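Local coordinates for acyl-CoA dehydrogenase domain protein Tcur3481 (Thermomonospora curvata, PDB 6WY9) that binds a flavin adenine dinucleotide cofactor and, judging by its family, probably takes part in the dehydrogenation of acyl-CoA thioesters, at residues E36-E41 and R195-N200; R118-L123 and V153-T158. One frame throughout, in Å; residues are numbered along the deposited sequence.

From the N terminus, the chain runs through helices 5-23 and 26-33 into the loop 36-41, which waits for a partner more than 150 residues on. Contact 1 closes that long loop when 195-200 arrives, joining the helical N-terminal part to the middle beta domain. Contact 2 is nested inside it: strand 118-122 leaves the helices, and 153-158, the end of strand 144-154 and the loop after it, comes back against it. The two contacts lie about 9 Å apart, centre to centre, and touch directly. Glu-41 makes a salt bridge with Arg-118, while Gly-199 and Val-154 meet through their backbones on neighbouring strands of the same mixed sheet.

Contact 1: E36-E41 and R195-N200; sequences ESRIDE and RDMAGN
Arg-38 and Met-197 pack together where a loop between two N-terminal helices meets the middle beta domain of the acyl-CoA dehydrogenase fold. Arg-38 NH1 gives a hydrogen bond of 2.9 Å to Arg-195 O, with an N-H...O angle of 155°. The acceptor sits close to the guanidinium plane, although NH1 itself is tilted from the plane of the carbonyl. Over the centre of one guanidinium face comes the methyl CE of Met-197, 3.8 Å above it, while lower down the chain Arg-38 CG rests on Met-197 CB at 3.7 Å. Met-197 has CG anti to its backbone N (chi1 -167°), and further bends at chi2 and chi3 bring CE back to that face. A single water ties the two backbones together, donating to Ser-37 O at 3.0 Å and to Met-197 O at 2.8 Å.

Glu-191 forms salt bridges with both Arg-38 and Arg-195, which probably eases the repulsion between these like charges, and Arg-38 NE donates to Ser-35 O. An alanine in place of Arg-38 would probably leave Arg-195 O without this donor, Glu-191 with one charge partner fewer and the methyl of Met-197 without the flat surface it covers.

Farther out, Ser-37 OG accepts from Ile-39 N at 2.9 Å, an ST turn that shapes the backbone on both sides of Arg-38. Asp-40 then N-caps helix 41-49, its OD1 accepting a hydrogen bond from Leu-43 N.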
loop_
_atom_site.group_PDB
_atom_site.type_symbol
_atom_site.label_atom_id
_atom_site.label_comp_id
_atom_site.label_asym_id
_atom_site.label_seq_id
_atom_site.Cartn_x
_atom_site.Cartn_y
_atom_site.Cartn_z
ATOM N N GLU B 36 -37.738 -11.860 -3.437
ATOM C CA GLU B 36 -37.307 -12.797 -4.474
ATOM C C GLU B 36 -36.453 -12.109 -5.533
ATOM O O GLU B 36 -35.473 -12.680 -6.026
ATOM C CB GLU B 36 -38.522 -13.450 -5.130
ATOM C CG GLU B 36 -39.370 -14.231 -4.177
ATOM C CD GLU B 36 -38.730 -15.548 -3.789
ATOM O OE1 GLU B 36 -37.828 -15.539 -2.918
ATOM O OE2 GLU B 36 -39.121 -16.591 -4.366
ATOM N N SER B 37 -36.815 -10.896 -5.905
ATOM C CA SER B 37 -36.169 -10.231 -7.019
ATOM C C SER B 37 -34.964 -9.422 -6.589
ATOM O O SER B 37 -34.121 -9.100 -7.440
ATOM C CB SER B 37 -37.157 -9.293 -7.717
ATOM O OG SER B 37 -37.362 -8.146 -6.894
ATOM N N ARG B 38 -34.897 -9.043 -5.308
ATOM C CA ARG B 38 -33.929 -8.063 -4.808
ATOM C C ARG B 38 -34.017 -6.728 -5.560
ATOM O O ARG B 38 -33.057 -5.953 -5.567
ATOM C CB ARG B 38 -32.497 -8.634 -4.871
ATOM C CG ARG B 38 -32.440 -10.065 -4.304
ATOM C CD ARG B 38 -32.805 -9.958 -2.826
ATOM N NE ARG B 38 -32.916 -11.248 -2.142
ATOM C CZ ARG B 38 -31.888 -11.906 -1.601
ATOM N NH1 ARG B 38 -30.642 -11.430 -1.720
ATOM N NH2 ARG B 38 -32.089 -13.048 -0.950
ATOM N N ILE B 39 -35.163 -6.413 -6.161
ATOM C CA ILE B 39 -35.332 -5.187 -6.934
ATOM C C ILE B 39 -36.518 -4.409 -6.376
ATOM O O ILE B 39 -37.627 -4.956 -6.241
ATOM C CB ILE B 39 -35.577 -5.479 -8.428
ATOM C CG1 ILE B 39 -34.330 -6.136 -9.081
ATOM C CG2 ILE B 39 -35.990 -4.171 -9.121
ATOM C CD1 ILE B 39 -34.506 -6.557 -10.562
ATOM N N ASP B 40 -36.327 -3.118 -6.161
ATOM C CA ASP B 40 -37.404 -2.295 -5.622
ATOM C C ASP B 40 -38.194 -1.756 -6.804
ATOM O O ASP B 40 -37.763 -0.806 -7.467
ATOM C CB ASP B 40 -36.840 -1.177 -4.761
ATOM C CG ASP B 40 -37.909 -0.342 -4.067
ATOM O OD1 ASP B 40 -39.088 -0.364 -4.469
ATOM O OD2 ASP B 40 -37.538 0.335 -3.073
ATOM N N GLU B 41 -39.368 -2.345 -7.032
ATOM C CA GLU B 41 -40.187 -1.971 -8.181
ATOM C C GLU B 41 -40.847 -0.618 -7.965
ATOM O O GLU B 41 -41.207 0.066 -8.936
ATOM C CB GLU B 41 -41.255 -3.027 -8.432
ATOM C CG GLU B 41 -40.720 -4.387 -8.745
ATOM C CD GLU B 41 -40.034 -4.456 -10.105
ATOM O OE1 GLU B 41 -40.220 -3.542 -10.941
ATOM O OE2 GLU B 41 -39.297 -5.437 -10.325
ATOM N N ARG B 195 -25.964 -9.016 -2.462
ATOM C CA ARG B 195 -27.350 -9.484 -2.224
ATOM C C ARG B 195 -28.230 -9.278 -3.456
ATOM O O ARG B 195 -29.476 -9.388 -3.334
ATOM C CB ARG B 195 -28.088 -8.816 -1.051
ATOM C CG ARG B 195 -27.461 -8.904 0.320
ATOM C CD ARG B 195 -27.720 -10.262 0.885
ATOM N NE ARG B 195 -27.424 -10.385 2.310
ATOM C CZ ARG B 195 -27.585 -11.525 2.972
ATOM N NH1 ARG B 195 -27.290 -11.597 4.267
ATOM N NH2 ARG B 195 -28.042 -12.600 2.315
ATOM N N ASP B 196 -27.655 -8.935 -4.613
ATOM C CA ASP B 196 -28.413 -8.999 -5.853
ATOM C C ASP B 196 -28.802 -10.451 -6.103
ATOM O O ASP B 196 -28.161 -11.380 -5.602
ATOM C CB ASP B 196 -27.565 -8.464 -7.029
ATOM C CG ASP B 196 -28.315 -8.505 -8.380
ATOM O OD1 ASP B 196 -29.474 -8.021 -8.428
ATOM O OD2 ASP B 196 -27.738 -8.996 -9.414
ATOM N N MET B 197 -29.842 -10.656 -6.890
ATOM C CA MET B 197 -30.149 -12.001 -7.361
ATOM C C MET B 197 -29.776 -12.057 -8.849
ATOM O O MET B 197 -30.523 -11.570 -9.706
ATOM C CB MET B 197 -31.603 -12.368 -7.123
ATOM C CG MET B 197 -31.883 -13.868 -7.299
ATOM S SD MET B 197 -31.022 -14.918 -6.066
ATOM C CE MET B 197 -31.758 -14.464 -4.479
ATOM N N ALA B 198 -28.607 -12.639 -9.135
ATOM C CA ALA B 198 -28.071 -12.774 -10.487
ATOM C C ALA B 198 -28.550 -14.087 -11.108
ATOM O O ALA B 198 -29.221 -14.902 -10.463
ATOM C CB ALA B 198 -26.536 -12.689 -10.466
ATOM N N GLY B 199 -28.211 -14.304 -12.380
ATOM C CA GLY B 199 -28.569 -15.552 -13.042
ATOM C C GLY B 199 -27.346 -16.135 -13.751
ATOM O O GLY B 199 -26.629 -15.405 -14.444
ATOM N N ASN B 200 -27.053 -17.417 -13.537
ATOM C CA ASN B 200 -26.083 -18.128 -14.377
ATOM C C ASN B 200 -26.864 -18.625 -15.592
ATOM O O ASN B 200 -27.801 -19.411 -15.454
ATOM C CB ASN B 200 -25.401 -19.267 -13.619
ATOM C CG ASN B 200 -24.643 -18.778 -12.365
ATOM O OD1 ASN B 200 -24.127 -17.664 -12.341
ATOM N ND2 ASN B 200 -24.561 -19.620 -11.335
HETATM O O HOH W 1 -33.071 -10.510 -9.877
#

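Contact 2: R118-L123 and V153-T158; sequences RLTVAL and VVPSIT
The guanidinium of Arg-118 meets Thr-158 edge-on: Thr-158 O lies in its plane and takes a 2.9 Å hydrogen bond from NH2, with an N-H...O angle of 157°. A water also sits in that plane and accepts from Arg-118 NE at 2.6 Å, close to both Thr-158 O and Ser-156 O. The other end of the group belongs to Glu-41, whose salt bridge to NH1 is the stronger polar tie, and Trp-44 adds a cation-pi contact. Between them, these partners probably hold the guanidinium against rotation.

Along the strand Thr-120 is the next side chain to reach across. Its OG1 donates to Pro-155 O at 2.7 Å, in the carbonyl plane and on a lone pair. With OG1 anti to the backbone N (chi1 -178°), CG2 is left between the backbone N and the carbonyl carbon, and this methyl packs against Val-154 CG1 at 3.6 Å. The other branch of Val-154, CG2, meets Ala-122 CB, also at 3.6 Å, so its two branches reach Thr-120 and Ala-122. In the loop just after strand 144-154, the ring of Pro-155 lies against strand 118-122, its CD 3.4 Å from Val-121 O.

Val-153 and Val-154 form a G1 beta bulge opposite Gly-199 of strand 197-203. The backbone of 118-122 pairs in parallel with strand 160-169; across to 153-158 the direct hydrogen bonds run from side chains to backbone carbonyls, and a second water lies between Leu-119 O and Ser-156 O. Thr-120 also touches Pro-89, and Val-121 packs on Trp-88 and Ala-93, placing helix 87-100 against strand 118-122.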
loop_
_atom_site.group_PDB
_atom_site.type_symbol
_atom_site.label_atom_id
_atom_site.label_comp_id
_atom_site.label_asym_id
_atom_site.label_seq_id
_atom_site.Cartn_x
_atom_site.Cartn_y
_atom_site.Cartn_z
ATOM N N ARG B 118 -37.348 -3.476 -18.691
ATOM C CA ARG B 118 -35.993 -3.492 -18.153
ATOM C C ARG B 118 -35.145 -4.458 -18.966
ATOM O O ARG B 118 -35.653 -5.331 -19.674
ATOM C CB ARG B 118 -35.954 -3.889 -16.679
ATOM C CG ARG B 118 -36.718 -2.913 -15.747
ATOM C CD ARG B 118 -36.277 -3.036 -14.296
ATOM N NE ARG B 118 -36.428 -4.386 -13.734
ATOM C CZ ARG B 118 -37.423 -4.739 -12.919
ATOM N NH1 ARG B 118 -38.346 -3.842 -12.582
ATOM N NH2 ARG B 118 -37.508 -5.983 -12.445
ATOM N N LEU B 119 -33.837 -4.300 -18.814
ATOM C CA LEU B 119 -32.854 -5.065 -19.556
ATOM C C LEU B 119 -31.770 -5.482 -18.589
ATOM O O LEU B 119 -31.687 -4.978 -17.464
ATOM C CB LEU B 119 -32.245 -4.239 -20.693
ATOM C CG LEU B 119 -33.327 -3.727 -21.644
ATOM C CD1 LEU B 119 -32.800 -2.535 -22.400
ATOM C CD2 LEU B 119 -33.590 -4.863 -22.564
ATOM N N THR B 120 -30.927 -6.406 -19.032
ATOM C CA THR B 120 -29.658 -6.590 -18.345
ATOM C C THR B 120 -28.621 -6.962 -19.393
ATOM O O THR B 120 -28.926 -7.117 -20.579
ATOM C CB THR B 120 -29.768 -7.633 -17.208
ATOM O OG1 THR B 120 -28.509 -7.738 -16.537
ATOM C CG2 THR B 120 -30.189 -9.018 -17.762
ATOM N N VAL B 121 -27.371 -7.059 -18.943
ATOM C CA VAL B 121 -26.261 -7.390 -19.819
ATOM C C VAL B 121 -25.535 -8.597 -19.244
ATOM O O VAL B 121 -25.339 -8.698 -18.023
ATOM C CB VAL B 121 -25.310 -6.192 -19.978
ATOM C CG1 VAL B 121 -26.112 -5.030 -20.510
ATOM C CG2 VAL B 121 -24.642 -5.812 -18.613
ATOM N N ALA B 122 -25.127 -9.489 -20.139
ATOM C CA ALA B 122 -24.457 -10.748 -19.822
ATOM C C ALA B 122 -23.086 -10.663 -20.489
ATOM O O ALA B 122 -22.902 -11.075 -21.632
ATOM C CB ALA B 122 -25.283 -11.959 -20.311
ATOM N N LEU B 123 -22.127 -10.096 -19.752
ATOM C CA LEU B 123 -20.809 -9.769 -20.257
ATOM C C LEU B 123 -19.736 -10.629 -19.627
ATOM O O LEU B 123 -18.574 -10.482 -19.994
ATOM C CB LEU B 123 -20.501 -8.270 -19.989
ATOM C CG LEU B 123 -21.526 -7.290 -20.585
ATOM C CD1 LEU B 123 -21.174 -5.845 -20.199
ATOM C CD2 LEU B 123 -21.477 -7.472 -22.118
ATOM N N VAL B 153 -23.375 -15.089 -13.674
ATOM C CA VAL B 153 -23.805 -14.048 -12.743
ATOM C C VAL B 153 -24.305 -12.820 -13.494
ATOM O O VAL B 153 -23.827 -11.695 -13.286
ATOM C CB VAL B 153 -22.697 -13.651 -11.725
ATOM C CG1 VAL B 153 -22.461 -14.771 -10.684
ATOM C CG2 VAL B 153 -21.370 -13.209 -12.387
ATOM N N VAL B 154 -25.309 -13.019 -14.324
ATOM C CA VAL B 154 -25.979 -11.912 -14.997
ATOM C C VAL B 154 -26.757 -11.095 -13.977
ATOM O O VAL B 154 -27.597 -11.656 -13.261
ATOM C CB VAL B 154 -26.910 -12.460 -16.092
ATOM C CG1 VAL B 154 -27.664 -11.323 -16.770
ATOM C CG2 VAL B 154 -26.074 -13.304 -17.051
ATOM N N PRO B 155 -26.525 -9.786 -13.869
ATOM C CA PRO B 155 -27.058 -9.045 -12.722
ATOM C C PRO B 155 -28.541 -8.778 -12.885
ATOM O O PRO B 155 -29.040 -8.572 -13.995
ATOM C CB PRO B 155 -26.255 -7.735 -12.731
ATOM C CG PRO B 155 -25.908 -7.555 -14.239
ATOM C CD PRO B 155 -25.605 -8.982 -14.688
ATOM N N SER B 156 -29.251 -8.816 -11.757
ATOM C CA SER B 156 -30.612 -8.305 -11.676
ATOM C C SER B 156 -31.494 -8.884 -12.784
ATOM O O SER B 156 -32.274 -8.184 -13.447
ATOM C CB SER B 156 -30.588 -6.776 -11.683
ATOM O OG SER B 156 -29.818 -6.310 -10.580
ATOM N N ILE B 157 -31.413 -10.208 -12.926
ATOM C CA ILE B 157 -32.089 -10.917 -14.034
ATOM C C ILE B 157 -33.605 -10.866 -13.912
ATOM O O ILE B 157 -34.321 -10.930 -14.931
ATOM C CB ILE B 157 -31.570 -12.370 -14.112
ATOM C CG1 ILE B 157 -32.044 -13.068 -15.422
ATOM C CG2 ILE B 157 -32.117 -13.162 -12.913
ATOM C CD1 ILE B 157 -31.045 -13.130 -16.563
ATOM N N THR B 158 -34.146 -10.734 -12.684
ATOM C CA THR B 158 -35.585 -10.843 -12.494
ATOM C C THR B 158 -36.312 -9.639 -13.099
ATOM O O THR B 158 -35.982 -8.475 -12.814
ATOM C CB THR B 158 -35.928 -10.970 -10.998
ATOM O OG1 THR B 158 -35.069 -11.959 -10.426
ATOM C CG2 THR B 158 -37.394 -11.439 -10.799
HETATM O O HOH W 2 -34.833 -6.395 -14.154
HETATM O O HOH W 3 -32.303 -5.685 -14.844
#